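Local coordinates for MHC class I protein (Ginglymostoma cirratum, PDB 6LUP) that probably presents bound peptides at the cell surface for recognition by T cells, at residues R6-W11 with V22-V27. Numbering follows the deposited sequence.
Sequences RYFFTW and VAVGYV
Arg-6, Phe-8 and Thr-10 pair with Tyr-26, Val-24 and Val-22 as the hydrogen-bonded positions of two antiparallel strands, whose axes come within 4.8 Å of each other, their directions 170° apart. Each pair exchanges two N-H...O=C bonds, six in all; that from Thr-10 N to Val-22 O spans 2.8 Å. Between them lie the non-hydrogen-bonded pairs Tyr-7 with Gly-25 and Phe-9 with Ala-23, where Ala-23 CA also makes a CA-H...O contact of 3.2 Å with Phe-8 O.

Alternation of side chains then gives the strands two different faces. On one, the Phe-8 and Tyr-26 rings lie diagonally across the strands with planes at 86°, Phe-8 CE1 coming within 3.7 Å of Tyr-26 CD1. The ring of Phe-8 swings beside its own backbone N (chi1 -59°), toward Arg-6, and its CZ sits over one face of the Arg-6 guanidinium, toward the rim. Arg-6 NH2 is held by Asp-28 O, while NE donates to a water 2.7 Å away. A second water joins Thr-10 OG1 to Val-22 O, and Val-24 CG2 rests 3.8 Å from Phe-8 CB. A chain of another protein, probably beta2-microglobulin, packs on this face, and an aromatic ring of that chain meets the Phe-8 ring edge-to-face.

The other face carries Tyr-7, whose OH bonds the backbone of the bound peptide. Its ring comes obliquely against Gly-25, with Tyr-7 CD2 3.8 Å from Gly-25 CA; Gly-25, having no CB, lets the ring lie this close to the backbone. Phe-9 CD2 approaches Ala-23 CB, and both side chains touch Leu-65 of helix 55-82. The pair is thus the first beta hairpin of the MHC class I alpha 1/alpha 2 platform, one face flooring the peptide-binding groove and the other seating a partner chain.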
# COMPACT_ATOMS: atom_id res chain seq x y z
N ARG A 6 7.33 -0.56 -9.27
CA ARG A 6 7.57 0.56 -8.37
C ARG A 6 8.21 0.14 -7.05
O ARG A 6 7.89 -0.93 -6.52
CB ARG A 6 6.26 1.31 -8.10
CG ARG A 6 5.54 1.81 -9.35
CD ARG A 6 4.11 2.22 -9.03
NE ARG A 6 3.39 1.13 -8.39
CZ ARG A 6 2.26 1.26 -7.69
NH1 ARG A 6 1.70 2.46 -7.53
NH2 ARG A 6 1.69 0.19 -7.14
N TYR A 7 9.10 0.98 -6.54
CA TYR A 7 9.77 0.73 -5.26
C TYR A 7 9.51 1.85 -4.26
O TYR A 7 9.46 3.02 -4.63
CB TYR A 7 11.27 0.58 -5.48
CG TYR A 7 11.67 -0.74 -6.06
CD1 TYR A 7 11.69 -0.94 -7.45
CD2 TYR A 7 12.03 -1.80 -5.24
CE1 TYR A 7 12.07 -2.16 -7.99
CE2 TYR A 7 12.41 -3.03 -5.77
CZ TYR A 7 12.42 -3.20 -7.14
OH TYR A 7 12.80 -4.41 -7.67
N PHE A 8 9.35 1.47 -2.99
CA PHE A 8 9.03 2.42 -1.92
C PHE A 8 10.03 2.26 -0.79
O PHE A 8 10.11 1.19 -0.18
CB PHE A 8 7.60 2.21 -1.41
CG PHE A 8 6.55 2.38 -2.48
CD1 PHE A 8 6.30 1.36 -3.40
CD2 PHE A 8 5.82 3.55 -2.57
CE1 PHE A 8 5.35 1.52 -4.40
CE2 PHE A 8 4.86 3.72 -3.57
CZ PHE A 8 4.63 2.70 -4.48
N PHE A 9 10.79 3.32 -0.52
CA PHE A 9 11.84 3.30 0.50
C PHE A 9 11.42 4.19 1.66
O PHE A 9 11.06 5.34 1.46
CB PHE A 9 13.15 3.87 -0.06
CG PHE A 9 13.70 3.13 -1.25
CD1 PHE A 9 13.08 3.21 -2.50
CD2 PHE A 9 14.88 2.42 -1.15
CE1 PHE A 9 13.61 2.56 -3.60
CE2 PHE A 9 15.42 1.76 -2.25
CZ PHE A 9 14.78 1.83 -3.48
N THR A 10 11.49 3.65 2.88
CA THR A 10 11.23 4.46 4.08
C THR A 10 12.39 4.37 5.06
O THR A 10 12.75 3.27 5.51
CB THR A 10 9.92 4.05 4.79
OG1 THR A 10 8.83 4.14 3.87
CG2 THR A 10 9.64 4.96 5.98
N TRP A 11 12.98 5.52 5.37
CA TRP A 11 13.96 5.64 6.44
C TRP A 11 13.33 6.33 7.64
O TRP A 11 12.79 7.44 7.51
CB TRP A 11 15.18 6.43 5.98
CG TRP A 11 16.00 5.77 4.91
CD1 TRP A 11 17.09 4.97 5.09
CD2 TRP A 11 15.81 5.88 3.49
NE1 TRP A 11 17.59 4.56 3.88
CE2 TRP A 11 16.83 5.10 2.88
CE3 TRP A 11 14.89 6.55 2.68
CZ2 TRP A 11 16.94 4.98 1.49
CZ3 TRP A 11 15.01 6.43 1.29
CH2 TRP A 11 16.03 5.65 0.72
N VAL A 22 13.19 0.38 5.65
CA VAL A 22 12.35 -0.65 5.05
C VAL A 22 11.99 -0.25 3.62
O VAL A 22 11.50 0.85 3.37
CB VAL A 22 11.10 -0.98 5.90
CG1 VAL A 22 10.41 0.29 6.36
CG2 VAL A 22 10.14 -1.87 5.13
N ALA A 23 12.26 -1.16 2.69
CA ALA A 23 11.91 -0.97 1.29
C ALA A 23 11.04 -2.12 0.80
O ALA A 23 11.20 -3.27 1.24
CB ALA A 23 13.16 -0.85 0.44
N VAL A 24 10.12 -1.80 -0.10
CA VAL A 24 9.25 -2.81 -0.69
C VAL A 24 9.19 -2.62 -2.20
O VAL A 24 9.27 -1.49 -2.69
CB VAL A 24 7.82 -2.75 -0.11
CG1 VAL A 24 7.80 -3.28 1.31
CG2 VAL A 24 7.26 -1.33 -0.17
N GLY A 25 9.05 -3.72 -2.93
CA GLY A 25 8.90 -3.68 -4.38
C GLY A 25 7.57 -4.23 -4.85
O GLY A 25 7.08 -5.23 -4.32
N TYR A 26 6.99 -3.57 -5.85
CA TYR A 26 5.69 -3.95 -6.40
C TYR A 26 5.74 -4.12 -7.91
O TYR A 26 6.28 -3.28 -8.62
CB TYR A 26 4.64 -2.88 -6.11
CG TYR A 26 4.14 -2.85 -4.69
CD1 TYR A 26 4.80 -2.12 -3.71
CD2 TYR A 26 2.97 -3.52 -4.34
CE1 TYR A 26 4.33 -2.08 -2.40
CE2 TYR A 26 2.49 -3.48 -3.04
CZ TYR A 26 3.17 -2.76 -2.08
OH TYR A 26 2.70 -2.72 -0.78
N VAL A 27 5.15 -5.21 -8.39
CA VAL A 27 4.72 -5.31 -9.77
C VAL A 27 3.22 -5.07 -9.75
O VAL A 27 2.48 -5.81 -9.09
CB VAL A 27 5.04 -6.69 -10.38
CG1 VAL A 27 4.49 -6.77 -11.80
CG2 VAL A 27 6.54 -6.95 -10.37
O HOH W 1 4.00 -1.33 -9.31
O HOH W 2 8.62 1.63 2.84